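Local atomic coordinates of PrgZ (Enterococcus faecalis, PDB entry 4FAJ), a protein that binds the sex pheromone peptide cCF10 as an extracellular, membrane-anchored receptor of the peptide-binding, OppA-like solute-binding protein family. Residues V61-T65 with Q291-P296; L86-E92 with T235-L241; D251-K257 with D270-V276; D263-M269 with K558-I562. All coordinates share one frame. Numbering follows the deposited sequence.

Contact 1: residues V61-T65 with Q291-P296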
loop_
_atom_site.group_PDB
_atom_site.type_symbol
_atom_site.label_atom_id
_atom_site.label_comp_id
_atom_site.label_asym_id
_atom_site.label_seq_id
_atom_site.Cartn_x
_atom_site.Cartn_y
_atom_site.Cartn_z
ATOM N N VAL A 61 -1.160 -24.382 14.108
ATOM C CA VAL A 61 0.054 -23.659 13.741
ATOM C C VAL A 61 0.212 -23.707 12.225
ATOM O O VAL A 61 -0.220 -24.661 11.581
ATOM C CB VAL A 61 1.305 -24.259 14.434
ATOM C CG1 VAL A 61 2.586 -23.669 13.862
ATOM C CG2 VAL A 61 1.239 -24.034 15.940
ATOM N N ALA A 62 0.813 -22.665 11.659
ATOM C CA ALA A 62 1.069 -22.610 10.221
ATOM C C ALA A 62 2.333 -21.829 9.962
ATOM O O ALA A 62 2.751 -21.014 10.796
ATOM C CB ALA A 62 -0.097 -21.955 9.481
ATOM N N THR A 63 2.913 -22.066 8.789
ATOM C CA THR A 63 4.022 -21.275 8.286
ATOM C C THR A 63 3.604 -20.710 6.932
ATOM O O THR A 63 3.336 -21.462 5.995
ATOM C CB THR A 63 5.303 -22.113 8.167
ATOM O OG1 THR A 63 5.641 -22.629 9.459
ATOM C CG2 THR A 63 6.454 -21.269 7.649
ATOM N N LEU A 64 3.534 -19.385 6.860
ATOM C CA LEU A 64 3.074 -18.668 5.675
ATOM C C LEU A 64 4.227 -17.854 5.092
ATOM O O LEU A 64 5.338 -17.888 5.610
ATOM C CB LEU A 64 1.896 -17.752 6.032
ATOM C CG LEU A 64 0.712 -18.404 6.776
ATOM C CD1 LEU A 64 -0.356 -17.358 7.104
ATOM C CD2 LEU A 64 0.103 -19.557 5.987
ATOM N N THR A 65 3.964 -17.123 4.012
ATOM C CA THR A 65 5.028 -16.444 3.298
ATOM C C THR A 65 4.829 -14.938 3.250
ATOM O O THR A 65 3.722 -14.431 3.434
ATOM C CB THR A 65 5.180 -16.985 1.858
ATOM O OG1 THR A 65 4.002 -16.694 1.102
ATOM C CG2 THR A 65 5.407 -18.485 1.875
ATOM N N GLN A 291 6.933 -27.948 4.258
ATOM C CA GLN A 291 7.703 -26.977 5.048
ATOM C C GLN A 291 7.137 -25.558 4.955
ATOM O O GLN A 291 7.557 -24.678 5.697
ATOM C CB GLN A 291 9.169 -26.975 4.606
ATOM C CG GLN A 291 9.885 -28.282 4.860
ATOM C CD GLN A 291 9.789 -28.698 6.309
ATOM O OE1 GLN A 291 9.172 -29.706 6.635
ATOM N NE2 GLN A 291 10.369 -27.899 7.190
ATOM N N LEU A 292 6.212 -25.337 4.030
ATOM C CA LEU A 292 5.455 -24.100 3.954
ATOM C C LEU A 292 4.000 -24.463 3.691
ATOM O O LEU A 292 3.725 -25.447 2.999
ATOM C CB LEU A 292 5.972 -23.212 2.811
ATOM C CG LEU A 292 7.246 -22.383 3.006
ATOM C CD1 LEU A 292 7.652 -21.647 1.686
ATOM C CD2 LEU A 292 7.101 -21.376 4.135
ATOM N N ASP A 293 3.079 -23.660 4.215
ATOM C CA ASP A 293 1.648 -23.897 4.015
ATOM C C ASP A 293 1.054 -23.009 2.903
ATOM O O ASP A 293 -0.123 -23.110 2.575
ATOM C CB ASP A 293 0.906 -23.719 5.346
ATOM C CG ASP A 293 1.365 -24.719 6.401
ATOM O OD1 ASP A 293 1.411 -25.917 6.077
ATOM O OD2 ASP A 293 1.686 -24.323 7.548
ATOM N N GLU A 294 1.877 -22.148 2.317
ATOM C CA GLU A 294 1.508 -21.433 1.098
ATOM C C GLU A 294 2.773 -21.157 0.292
ATOM O O GLU A 294 3.878 -21.215 0.831
ATOM C CB GLU A 294 0.770 -20.123 1.417
ATOM C CG GLU A 294 1.629 -19.075 2.041
ATOM C CD GLU A 294 0.907 -17.763 2.305
ATOM O OE1 GLU A 294 1.585 -16.809 2.737
ATOM O OE2 GLU A 294 -0.321 -17.675 2.091
ATOM N N ALA A 295 2.597 -20.907 -1.000
ATOM C CA ALA A 295 3.693 -20.605 -1.905
ATOM C C ALA A 295 3.223 -19.640 -2.982
ATOM O O ALA A 295 2.237 -19.917 -3.668
ATOM C CB ALA A 295 4.231 -21.887 -2.545
ATOM N N PRO A 296 3.924 -18.501 -3.148
ATOM C CA PRO A 296 3.532 -17.578 -4.208
ATOM C C PRO A 296 3.912 -18.132 -5.577
ATOM O O PRO A 296 4.858 -18.935 -5.681
ATOM C CB PRO A 296 4.348 -16.320 -3.889
ATOM C CG PRO A 296 5.571 -16.851 -3.239
ATOM C CD PRO A 296 5.079 -17.989 -2.390
#
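How two beta-sheets can meet without merging is well illustrated where V61-T65, in the first strand of PrgZ and at one edge of a four-stranded mixed sheet, runs beside Q291-P296, which leads into another, larger sheet of this solute-binding protein fold. The short strand axes are almost parallel, at 8°, yet they lie 6.2 Å apart, and acidic side chains do much of the work that a regular ladder would do. T65, with the most surface covered, meets E294, the next in rank. Both CA-to-CB bonds point toward the opposing segment, and E294 OE1 accepts two hydrogen bonds, from T65 N at 2.7 Å and from T65 OG1 at 2.9 Å. One carboxylate oxygen thus holds both the backbone and the side chain of the threonine. T63 comes third. Its carbonyl O receives a hydrogen bond from D293 N at 2.8 Å, the one backbone-to-backbone bond of the contact, while its methyl CG2 packs 3.6 Å from L292 CD2. D293 also forms a salt bridge with K542 through OD1. At the C-terminal end of its segment, P296 packs against an apolar side chain of the bound peptide, so this junction extends to the edge of the pheromone site. Where the carboxylate of D293 completes the clasp on T63, its OD2 accepts a hydrogen bond from T63 N at 2.9 Å.

Contact 2: residues L86-E92 with T235-L241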
loop_
_atom_site.group_PDB
_atom_site.type_symbol
_atom_site.label_atom_id
_atom_site.label_comp_id
_atom_site.label_asym_id
_atom_site.label_seq_id
_atom_site.Cartn_x
_atom_site.Cartn_y
_atom_site.Cartn_z
ATOM N N LEU A 86 1.409 -7.333 8.957
ATOM C CA LEU A 86 1.798 -7.722 10.309
ATOM C C LEU A 86 1.041 -6.881 11.340
ATOM O O LEU A 86 0.466 -7.416 12.289
ATOM C CB LEU A 86 3.291 -7.561 10.532
ATOM C CG LEU A 86 3.764 -7.803 11.970
ATOM C CD1 LEU A 86 3.422 -9.212 12.432
ATOM C CD2 LEU A 86 5.273 -7.533 12.040
ATOM N N LEU A 87 1.040 -5.569 11.145
ATOM C CA LEU A 87 0.365 -4.662 12.086
ATOM C C LEU A 87 -1.149 -4.911 12.129
ATOM O O LEU A 87 -1.760 -4.817 13.202
ATOM C CB LEU A 87 0.682 -3.184 11.780
ATOM C CG LEU A 87 2.064 -2.662 12.177
ATOM C CD1 LEU A 87 2.224 -1.172 11.775
ATOM C CD2 LEU A 87 2.360 -2.838 13.651
ATOM N N ALA A 88 -1.759 -5.256 10.992
ATOM C CA ALA A 88 -3.191 -5.588 10.967
ATOM C C ALA A 88 -3.512 -6.831 11.814
ATOM O O ALA A 88 -4.649 -7.020 12.239
ATOM C CB ALA A 88 -3.688 -5.765 9.524
ATOM N N ASN A 89 -2.491 -7.637 12.095
ATOM C CA ASN A 89 -2.646 -8.890 12.845
ATOM C C ASN A 89 -2.099 -8.885 14.292
ATOM O O ASN A 89 -2.608 -9.638 15.143
ATOM C CB ASN A 89 -2.051 -10.028 12.027
ATOM C CG ASN A 89 -2.915 -10.391 10.847
ATOM O OD1 ASN A 89 -3.936 -11.061 11.003
ATOM N ND2 ASN A 89 -2.518 -9.958 9.653
ATOM N N VAL A 90 -1.101 -8.046 14.584
ATOM C CA VAL A 90 -0.642 -7.871 15.965
ATOM C C VAL A 90 -1.225 -6.628 16.642
ATOM O O VAL A 90 -1.154 -6.501 17.862
ATOM C CB VAL A 90 0.920 -7.954 16.118
ATOM C CG1 VAL A 90 1.431 -9.314 15.624
ATOM C CG2 VAL A 90 1.624 -6.786 15.406
ATOM N N MET A 91 -1.844 -5.739 15.861
ATOM C CA MET A 91 -2.538 -4.579 16.393
ATOM C C MET A 91 -3.984 -4.545 15.876
ATOM O O MET A 91 -4.409 -5.424 15.115
ATOM C CB MET A 91 -1.801 -3.281 16.031
ATOM C CG MET A 91 -0.432 -3.164 16.660
ATOM S SD MET A 91 0.248 -1.511 16.574
ATOM C CE MET A 91 -0.642 -0.660 17.888
ATOM N N GLU A 92 -4.737 -3.553 16.335
ATOM C CA GLU A 92 -6.137 -3.368 15.946
ATOM C C GLU A 92 -6.510 -1.899 16.085
ATOM O O GLU A 92 -5.976 -1.194 16.939
ATOM C CB GLU A 92 -7.047 -4.213 16.842
ATOM C CG GLU A 92 -8.515 -4.169 16.447
ATOM C CD GLU A 92 -9.368 -5.070 17.296
ATOM O OE1 GLU A 92 -9.501 -4.811 18.520
ATOM O OE2 GLU A 92 -9.919 -6.032 16.727
ATOM N N THR A 235 1.455 -3.722 21.760
ATOM C CA THR A 235 0.432 -3.967 20.749
ATOM C C THR A 235 -0.890 -4.389 21.388
ATOM O O THR A 235 -0.980 -4.518 22.608
ATOM C CB THR A 235 0.914 -5.019 19.747
ATOM O OG1 THR A 235 1.097 -6.272 20.414
ATOM C CG2 THR A 235 2.220 -4.563 19.093
ATOM N N ASN A 236 -1.919 -4.571 20.566
ATOM C CA ASN A 236 -3.273 -4.784 21.091
ATOM C C ASN A 236 -4.168 -5.681 20.250
ATOM O O ASN A 236 -5.400 -5.626 20.390
ATOM C CB ASN A 236 -3.969 -3.426 21.228
ATOM C CG ASN A 236 -4.167 -2.739 19.883
ATOM O OD1 ASN A 236 -3.419 -2.984 18.933
ATOM N ND2 ASN A 236 -5.179 -1.877 19.796
ATOM N N GLY A 237 -3.575 -6.504 19.387
ATOM C CA GLY A 237 -4.328 -7.265 18.400
ATOM C C GLY A 237 -4.546 -8.727 18.728
ATOM O O GLY A 237 -4.299 -9.174 19.838
ATOM N N ALA A 238 -5.023 -9.459 17.732
ATOM C CA ALA A 238 -5.337 -10.878 17.869
ATOM C C ALA A 238 -4.115 -11.705 18.253
ATOM O O ALA A 238 -4.230 -12.710 18.964
ATOM C CB ALA A 238 -5.937 -11.396 16.567
ATOM N N PHE A 239 -2.951 -11.275 17.774
ATOM C CA PHE A 239 -1.691 -11.943 18.049
ATOM C C PHE A 239 -0.678 -10.971 18.622
ATOM O O PHE A 239 -0.816 -9.769 18.458
ATOM C CB PHE A 239 -1.160 -12.566 16.758
ATOM C CG PHE A 239 -2.131 -13.490 16.111
ATOM C CD1 PHE A 239 -2.180 -14.830 16.476
ATOM C CD2 PHE A 239 -3.016 -13.024 15.143
ATOM C CE1 PHE A 239 -3.098 -15.695 15.887
ATOM C CE2 PHE A 239 -3.922 -13.877 14.555
ATOM C CZ PHE A 239 -3.967 -15.221 14.933
ATOM N N ASN A 240 0.310 -11.507 19.338
ATOM C CA ASN A 240 1.465 -10.748 19.803
ATOM C C ASN A 240 2.644 -11.057 18.893
ATOM O O ASN A 240 2.737 -12.149 18.357
ATOM C CB ASN A 240 1.869 -11.162 21.221
ATOM C CG ASN A 240 0.893 -10.707 22.283
ATOM O OD1 ASN A 240 0.217 -9.697 22.135
ATOM N ND2 ASN A 240 0.854 -11.447 23.396
ATOM N N LEU A 241 3.554 -10.116 18.719
ATOM C CA LEU A 241 4.784 -10.398 17.961
ATOM C C LEU A 241 5.775 -10.999 18.944
ATOM O O LEU A 241 6.236 -10.306 19.852
ATOM C CB LEU A 241 5.347 -9.133 17.324
ATOM C CG LEU A 241 6.653 -9.300 16.528
ATOM C CD1 LEU A 241 6.450 -10.179 15.303
ATOM C CD2 LEU A 241 7.214 -7.939 16.120
HETATM O O HOH W 1 -5.645 -8.035 15.122
HETATM O O HOH W 2 -7.827 -4.413 20.780
#
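Backbone hydrogen bonds show how a helix end can receive a strand that arrives across it. F239 N donates to N89 O at 3.1 Å, and V90 O accepts two weak bonds, from G237 N at 2.9 Å and N236 N at 3.4 Å. The N236 side chain reads the chain just past the helix in both directions: OD1 accepts from E92 N at 3.0 Å, and ND2 donates to E92 O at 3.0 Å. Here helix 81-90 lies against the start of strand 239-243, an outermost strand of the four-stranded mixed sheet, with short axes at 123°. M91 leaves helical geometry, and its CA comes 3.8 Å from that of G237, where an ideal CB would clash with V90 C and M91 N. Water supplies two bridges, one joining M91 O to A238 N, the other E92 OE1 to N236 O. E92 OE2 turns to Y261 and R96. Apolar packing is looser: V90 CG1 lies 4.3 Å from both F239 CB and L241 CB, and L86 CD1 is 4.3 Å from L241 CD1.

Contact 3: residues D251-K257 with D270-V276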
loop_
_atom_site.group_PDB
_atom_site.type_symbol
_atom_site.label_atom_id
_atom_site.label_comp_id
_atom_site.label_asym_id
_atom_site.label_seq_id
_atom_site.Cartn_x
_atom_site.Cartn_y
_atom_site.Cartn_z
ATOM N N ASP A 251 14.403 -12.472 7.738
ATOM C CA ASP A 251 13.626 -13.237 6.759
ATOM C C ASP A 251 12.579 -14.150 7.418
ATOM O O ASP A 251 11.830 -14.830 6.719
ATOM C CB ASP A 251 14.554 -14.060 5.846
ATOM C CG ASP A 251 15.120 -15.307 6.528
ATOM O OD1 ASP A 251 15.285 -15.304 7.764
ATOM O OD2 ASP A 251 15.409 -16.299 5.818
ATOM N N LYS A 252 12.533 -14.152 8.752
ATOM C CA LYS A 252 11.591 -14.971 9.520
ATOM C C LYS A 252 11.022 -14.189 10.686
ATOM O O LYS A 252 11.728 -13.401 11.303
ATOM C CB LYS A 252 12.312 -16.157 10.139
ATOM C CG LYS A 252 12.811 -17.155 9.187
ATOM C CD LYS A 252 13.451 -18.293 9.963
ATOM C CE LYS A 252 13.818 -19.424 9.041
ATOM N NZ LYS A 252 14.789 -19.005 8.024
ATOM N N TRP A 253 9.748 -14.419 10.991
ATOM C CA TRP A 253 9.172 -13.959 12.249
ATOM C C TRP A 253 7.991 -14.825 12.664
ATOM O O TRP A 253 7.434 -15.589 11.854
ATOM C CB TRP A 253 8.809 -12.465 12.200
ATOM C CG TRP A 253 7.889 -12.074 11.107
ATOM C CD1 TRP A 253 6.533 -11.964 11.179
ATOM C CD2 TRP A 253 8.251 -11.715 9.775
ATOM N NE1 TRP A 253 6.024 -11.568 9.969
ATOM C CE2 TRP A 253 7.057 -11.417 9.086
ATOM C CE3 TRP A 253 9.468 -11.626 9.090
ATOM C CZ2 TRP A 253 7.047 -11.021 7.751
ATOM C CZ3 TRP A 253 9.455 -11.249 7.759
ATOM C CH2 TRP A 253 8.257 -10.943 7.106
ATOM N N THR A 254 7.622 -14.718 13.935
ATOM C CA THR A 254 6.521 -15.496 14.507
ATOM C C THR A 254 5.592 -14.601 15.330
ATOM O O THR A 254 6.053 -13.723 16.073
ATOM C CB THR A 254 7.050 -16.637 15.434
ATOM O OG1 THR A 254 7.860 -17.558 14.679
ATOM C CG2 THR A 254 5.883 -17.388 16.087
ATOM N N ILE A 255 4.282 -14.816 15.180
ATOM C CA ILE A 255 3.286 -14.168 16.029
ATOM C C ILE A 255 2.522 -15.257 16.769
ATOM O O ILE A 255 2.373 -16.368 16.265
ATOM C CB ILE A 255 2.317 -13.236 15.226
ATOM C CG1 ILE A 255 1.376 -14.059 14.327
ATOM C CG2 ILE A 255 3.129 -12.225 14.405
ATOM C CD1 ILE A 255 0.470 -13.223 13.365
ATOM N N SER A 256 2.046 -14.931 17.969
ATOM C CA SER A 256 1.404 -15.911 18.838
ATOM C C SER A 256 0.123 -15.322 19.423
ATOM O O SER A 256 0.034 -14.112 19.633
ATOM C CB SER A 256 2.357 -16.302 19.969
ATOM O OG SER A 256 3.547 -16.870 19.452
ATOM N N LYS A 257 -0.853 -16.172 19.714
ATOM C CA LYS A 257 -2.132 -15.691 20.218
ATOM C C LYS A 257 -1.967 -14.778 21.437
ATOM O O LYS A 257 -1.277 -15.122 22.388
ATOM C CB LYS A 257 -3.067 -16.853 20.572
ATOM C CG LYS A 257 -4.425 -16.372 21.088
ATOM C CD LYS A 257 -5.405 -17.523 21.295
ATOM C CE LYS A 257 -6.560 -17.091 22.186
ATOM N NZ LYS A 257 -7.770 -17.949 22.022
ATOM N N ASP A 270 -2.548 -20.872 17.621
ATOM C CA ASP A 270 -1.585 -20.712 18.710
ATOM C C ASP A 270 -0.426 -19.846 18.247
ATOM O O ASP A 270 0.043 -18.970 18.968
ATOM C CB ASP A 270 -1.028 -22.065 19.138
ATOM C CG ASP A 270 -2.088 -22.982 19.752
ATOM O OD1 ASP A 270 -3.135 -22.501 20.237
ATOM O OD2 ASP A 270 -1.855 -24.206 19.746
ATOM N N LYS A 271 0.054 -20.119 17.041
ATOM C CA LYS A 271 1.060 -19.271 16.418
ATOM C C LYS A 271 1.094 -19.450 14.915
ATOM O O LYS A 271 0.678 -20.483 14.371
ATOM C CB LYS A 271 2.456 -19.497 17.007
ATOM C CG LYS A 271 2.896 -20.930 17.079
ATOM C CD LYS A 271 4.411 -21.054 17.403
ATOM C CE LYS A 271 5.212 -21.375 16.136
ATOM N NZ LYS A 271 6.697 -21.153 16.240
ATOM N N ILE A 272 1.585 -18.406 14.261
ATOM C CA ILE A 272 1.774 -18.384 12.832
ATOM C C ILE A 272 3.198 -17.911 12.586
ATOM O O ILE A 272 3.608 -16.880 13.124
ATOM C CB ILE A 272 0.765 -17.435 12.137
ATOM C CG1 ILE A 272 -0.649 -17.636 12.686
ATOM C CG2 ILE A 272 0.803 -17.637 10.631
ATOM C CD1 ILE A 272 -1.678 -16.666 12.121
ATOM N N ASN A 273 3.946 -18.692 11.813
ATOM C CA ASN A 273 5.309 -18.355 11.395
ATOM C C ASN A 273 5.293 -17.732 10.006
ATOM O O ASN A 273 4.412 -18.027 9.202
ATOM C CB ASN A 273 6.185 -19.616 11.389
ATOM C CG ASN A 273 6.168 -20.347 12.719
ATOM O OD1 ASN A 273 5.680 -21.484 12.821
ATOM N ND2 ASN A 273 6.670 -19.693 13.747
ATOM N N PHE A 274 6.251 -16.848 9.725
ATOM C CA PHE A 274 6.362 -16.239 8.398
ATOM C C PHE A 274 7.779 -16.416 7.860
ATOM O O PHE A 274 8.742 -16.330 8.623
ATOM C CB PHE A 274 5.987 -14.762 8.446
ATOM C CG PHE A 274 4.550 -14.527 8.823
ATOM C CD1 PHE A 274 3.576 -14.368 7.844
ATOM C CD2 PHE A 274 4.168 -14.504 10.158
ATOM C CE1 PHE A 274 2.244 -14.176 8.187
ATOM C CE2 PHE A 274 2.835 -14.307 10.509
ATOM C CZ PHE A 274 1.870 -14.152 9.510
ATOM N N GLN A 275 7.881 -16.671 6.554
ATOM C CA GLN A 275 9.151 -16.836 5.858
ATOM C C GLN A 275 9.143 -16.005 4.581
ATOM O O GLN A 275 8.229 -16.133 3.773
ATOM C CB GLN A 275 9.361 -18.311 5.507
ATOM C CG GLN A 275 10.481 -18.570 4.505
ATOM C CD GLN A 275 11.846 -18.363 5.103
ATOM O OE1 GLN A 275 12.220 -19.052 6.046
ATOM N NE2 GLN A 275 12.602 -17.404 4.561
ATOM N N VAL A 276 10.159 -15.169 4.386
ATOM C CA VAL A 276 10.269 -14.394 3.155
ATOM C C VAL A 276 10.638 -15.342 2.011
ATOM O O VAL A 276 11.532 -16.174 2.150
ATOM C CB VAL A 276 11.310 -13.248 3.255
ATOM C CG1 VAL A 276 11.439 -12.527 1.920
ATOM C CG2 VAL A 276 10.906 -12.253 4.341
HETATM O O HOH W 3 8.864 -19.070 17.098
#
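Short backbone hydrogen bonds set the register of this antiparallel pair, a textbook ladder. F274 N donates to W253 O at 2.7 Å and W253 N returns a bond to F274 O at 3.2 Å; I255 and I272 exchange two more, both N-to-O distances being 3.0 Å. The ladder is extended by V276 N to D251 O at 2.9 Å and by K257 N to D270 O at 3.0 Å. Between the hydrogen-bonded pairs lie the non-hydrogen-bonded ones, K252 with Q275, T254 with N273 and S256 with K271, whose side chains share a polar face. At one end of it Q275 NE2 reaches D251 OD2 at 3.3 Å, and a water links T254 OG1 with K271 NZ, weakly on the lysine side. The other face is apolar. There F274 CB sits over the five-membered ring of W253 in a CH-pi contact, 3.7 Å from its centroid, while the two rings, 15° from parallel, are slid apart and barely overlap. I255 CD1 meets the edge of the F274 ring, 3.9 Å from CE2. Within the four-stranded mixed sheet these are the central strands: 61-66 flanks 271-276, 239-243 flanks 252-257, and helix 81-90 covers W253 and I255 on the apolar face.

Contact 4: residues D263-M269 with K558-I562. With ZN (zinc ion), chain E.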
loop_
_atom_site.group_PDB
_atom_site.type_symbol
_atom_site.label_atom_id
_atom_site.label_comp_id
_atom_site.label_asym_id
_atom_site.label_seq_id
_atom_site.Cartn_x
_atom_site.Cartn_y
_atom_site.Cartn_z
ATOM N N ASP A 263 -11.236 -9.913 21.997
ATOM C CA ASP A 263 -11.968 -10.944 21.280
ATOM C C ASP A 263 -11.155 -12.230 21.105
ATOM O O ASP A 263 -11.307 -12.936 20.104
ATOM C CB ASP A 263 -12.393 -10.399 19.922
ATOM C CG ASP A 263 -13.648 -11.051 19.387
ATOM O OD1 ASP A 263 -14.338 -11.778 20.123
ATOM O OD2 ASP A 263 -13.944 -10.822 18.202
ATOM N N GLN A 264 -10.320 -12.550 22.095
ATOM C CA GLN A 264 -9.496 -13.759 22.053
ATOM C C GLN A 264 -10.307 -15.054 21.845
ATOM O O GLN A 264 -9.798 -16.021 21.268
ATOM C CB GLN A 264 -8.621 -13.865 23.313
ATOM C CG GLN A 264 -9.383 -14.128 24.622
ATOM C CD GLN A 264 -9.786 -15.592 24.805
ATOM O OE1 GLN A 264 -9.089 -16.506 24.360
ATOM N NE2 GLN A 264 -10.925 -15.814 25.469
ATOM N N LYS A 265 -11.563 -15.063 22.293
ATOM C CA LYS A 265 -12.435 -16.237 22.122
ATOM C C LYS A 265 -12.633 -16.668 20.650
ATOM O O LYS A 265 -12.907 -17.838 20.378
ATOM C CB LYS A 265 -13.796 -16.006 22.797
ATOM C CG LYS A 265 -14.774 -15.158 21.984
ATOM C CD LYS A 265 -16.121 -15.002 22.704
ATOM C CE LYS A 265 -17.059 -14.084 21.931
ATOM N NZ LYS A 265 -16.504 -12.709 21.800
ATOM N N ASP A 266 -12.489 -15.731 19.716
ATOM C CA ASP A 266 -12.608 -16.025 18.276
ATOM C C ASP A 266 -11.320 -16.532 17.610
ATOM O O ASP A 266 -11.341 -16.933 16.443
ATOM C CB ASP A 266 -13.050 -14.760 17.528
ATOM C CG ASP A 266 -14.537 -14.498 17.625
ATOM O OD1 ASP A 266 -15.252 -15.204 18.365
ATOM O OD2 ASP A 266 -14.991 -13.556 16.946
ATOM N N VAL A 267 -10.202 -16.491 18.332
ATOM C CA VAL A 267 -8.902 -16.808 17.771
ATOM C C VAL A 267 -8.504 -18.255 18.077
ATOM O O VAL A 267 -8.400 -18.638 19.243
ATOM C CB VAL A 267 -7.832 -15.820 18.315
ATOM C CG1 VAL A 267 -6.471 -16.056 17.654
ATOM C CG2 VAL A 267 -8.285 -14.394 18.060
ATOM N N SER A 268 -8.278 -19.050 17.032
ATOM C CA SER A 268 -7.886 -20.466 17.202
ATOM C C SER A 268 -6.391 -20.713 17.096
ATOM O O SER A 268 -5.890 -21.639 17.703
ATOM C CB SER A 268 -8.578 -21.357 16.173
ATOM O OG SER A 268 -9.982 -21.205 16.223
ATOM N N MET A 269 -5.679 -19.922 16.291
ATOM C CA MET A 269 -4.274 -20.209 16.049
ATOM C C MET A 269 -3.426 -19.927 17.287
ATOM O O MET A 269 -3.565 -18.882 17.917
ATOM C CB MET A 269 -3.746 -19.400 14.857
ATOM C CG MET A 269 -4.421 -19.734 13.533
ATOM S SD MET A 269 -4.123 -21.416 12.957
ATOM C CE MET A 269 -2.393 -21.357 12.497
ATOM N N LYS A 558 -7.116 -13.440 11.972
ATOM C CA LYS A 558 -7.777 -13.476 13.274
ATOM C C LYS A 558 -8.547 -14.782 13.520
ATOM O O LYS A 558 -8.411 -15.393 14.573
ATOM C CB LYS A 558 -8.733 -12.284 13.428
ATOM C CG LYS A 558 -9.605 -12.335 14.698
ATOM C CD LYS A 558 -10.409 -11.038 14.876
ATOM C CE LYS A 558 -11.465 -11.199 15.944
ATOM N NZ LYS A 558 -12.338 -10.002 16.035
ATOM N N LYS A 559 -9.360 -15.186 12.551
ATOM C CA LYS A 559 -10.245 -16.336 12.715
ATOM C C LYS A 559 -9.714 -17.577 11.989
ATOM O O LYS A 559 -10.423 -18.578 11.853
ATOM C CB LYS A 559 -11.660 -15.987 12.244
ATOM C CG LYS A 559 -12.368 -14.954 13.115
ATOM C CD LYS A 559 -13.832 -14.773 12.673
ATOM C CE LYS A 559 -14.466 -13.479 13.208
ATOM N NZ LYS A 559 -15.359 -13.700 14.388
ATOM N N MET A 560 -8.453 -17.522 11.562
ATOM C CA MET A 560 -7.789 -18.648 10.901
ATOM C C MET A 560 -7.829 -19.900 11.775
ATOM O O MET A 560 -7.700 -19.805 12.995
ATOM C CB MET A 560 -6.331 -18.278 10.603
ATOM C CG MET A 560 -5.479 -19.354 9.949
ATOM S SD MET A 560 -3.812 -18.724 9.627
ATOM C CE MET A 560 -3.070 -20.159 8.858
ATOM N N ARG A 561 -8.005 -21.063 11.149
ATOM C CA ARG A 561 -7.886 -22.348 11.849
ATOM C C ARG A 561 -7.388 -23.460 10.921
ATOM O O ARG A 561 -7.469 -23.338 9.701
ATOM C CB ARG A 561 -9.216 -22.750 12.488
ATOM C CG ARG A 561 -10.292 -23.155 11.500
ATOM C CD ARG A 561 -11.598 -23.488 12.210
ATOM N NE ARG A 561 -12.494 -24.238 11.328
ATOM C CZ ARG A 561 -13.357 -23.698 10.469
ATOM N NH1 ARG A 561 -13.481 -22.387 10.359
ATOM N NH2 ARG A 561 -14.117 -24.483 9.712
ATOM N N ILE A 562 -6.868 -24.534 11.512
ATOM C CA ILE A 562 -6.355 -25.676 10.768
ATOM C C ILE A 562 -7.323 -26.836 10.972
ATOM O O ILE A 562 -7.576 -27.236 12.106
ATOM C CB ILE A 562 -4.939 -26.098 11.241
ATOM C CG1 ILE A 562 -3.971 -24.912 11.249
ATOM C CG2 ILE A 562 -4.383 -27.212 10.358
ATOM C CD1 ILE A 562 -3.843 -24.201 9.902
HETATM ZN ZN ZN E . -15.679 -11.820 17.541
HETATM O O HOH W 4 -11.136 -19.109 15.094
HETATM O O HOH W 5 -7.196 -17.869 14.625
#
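M269, which has more surface covered than any other residue here, lays its side chain over the M560 carbonyl and the side chains of M560 and I562: CG is 3.3 Å from M560 O and 3.8 Å from M560 CG, and SD lies 3.9 Å from I562 CG1. Beside it, V267 CA makes a CA-H...O contact of 3.5 Å with K558 O. Direct backbone contact is otherwise sparse, and two ordered waters act as mortar. One accepts from M269 N and donates to both K558 O and M560 O; the other joins D266 O and S268 OG, with a weak link to K559 O. The first segment belongs to the connection between strands 252-257 and 271-276, which includes a short 3-10 turn at 264-266; the second leads into strand 561-562, paired antiparallel with 543-544 near the C terminus. The 3-10 turn brings D266 round to D263, the residue just before it, so that two carboxylates three residues apart share one ion. D263 OD2 binds zinc at 2.1 Å and D266 OD2 at 2.0 Å. The negative charge gathered there is partly met by lysines: K558 NZ forms a salt bridge to D263 OD2 at 2.8 Å, and K559 NZ one to D266 OD2 at 2.6 Å. From the aspartates' own segment, K265 NZ reaches the second oxygen of one carboxylate, D263 OD1, at 2.9 Å.

Starting from the N terminus, strand 61-66 opens the loop that contact 1 closes 226 residues later, joining the four-stranded sheet to the strand 294-297 of the larger one. Contacts 2 and 3 are both nested within that loop and follow in series: the first brings helix 81-90 to strand 239-243, the second closes the short connection between 252-257 and 271-276. Contact 4 starts inside that connection and ends near the C terminus, so it crosses both contact 3 and contact 1. The four-stranded sheet unites contacts 1, 2 and 3 through backbone pairing of A62 and L64 with N273 and of N240 with S256, and contact 4 joins on where K257 NZ bonds to Q264 O and V267 O.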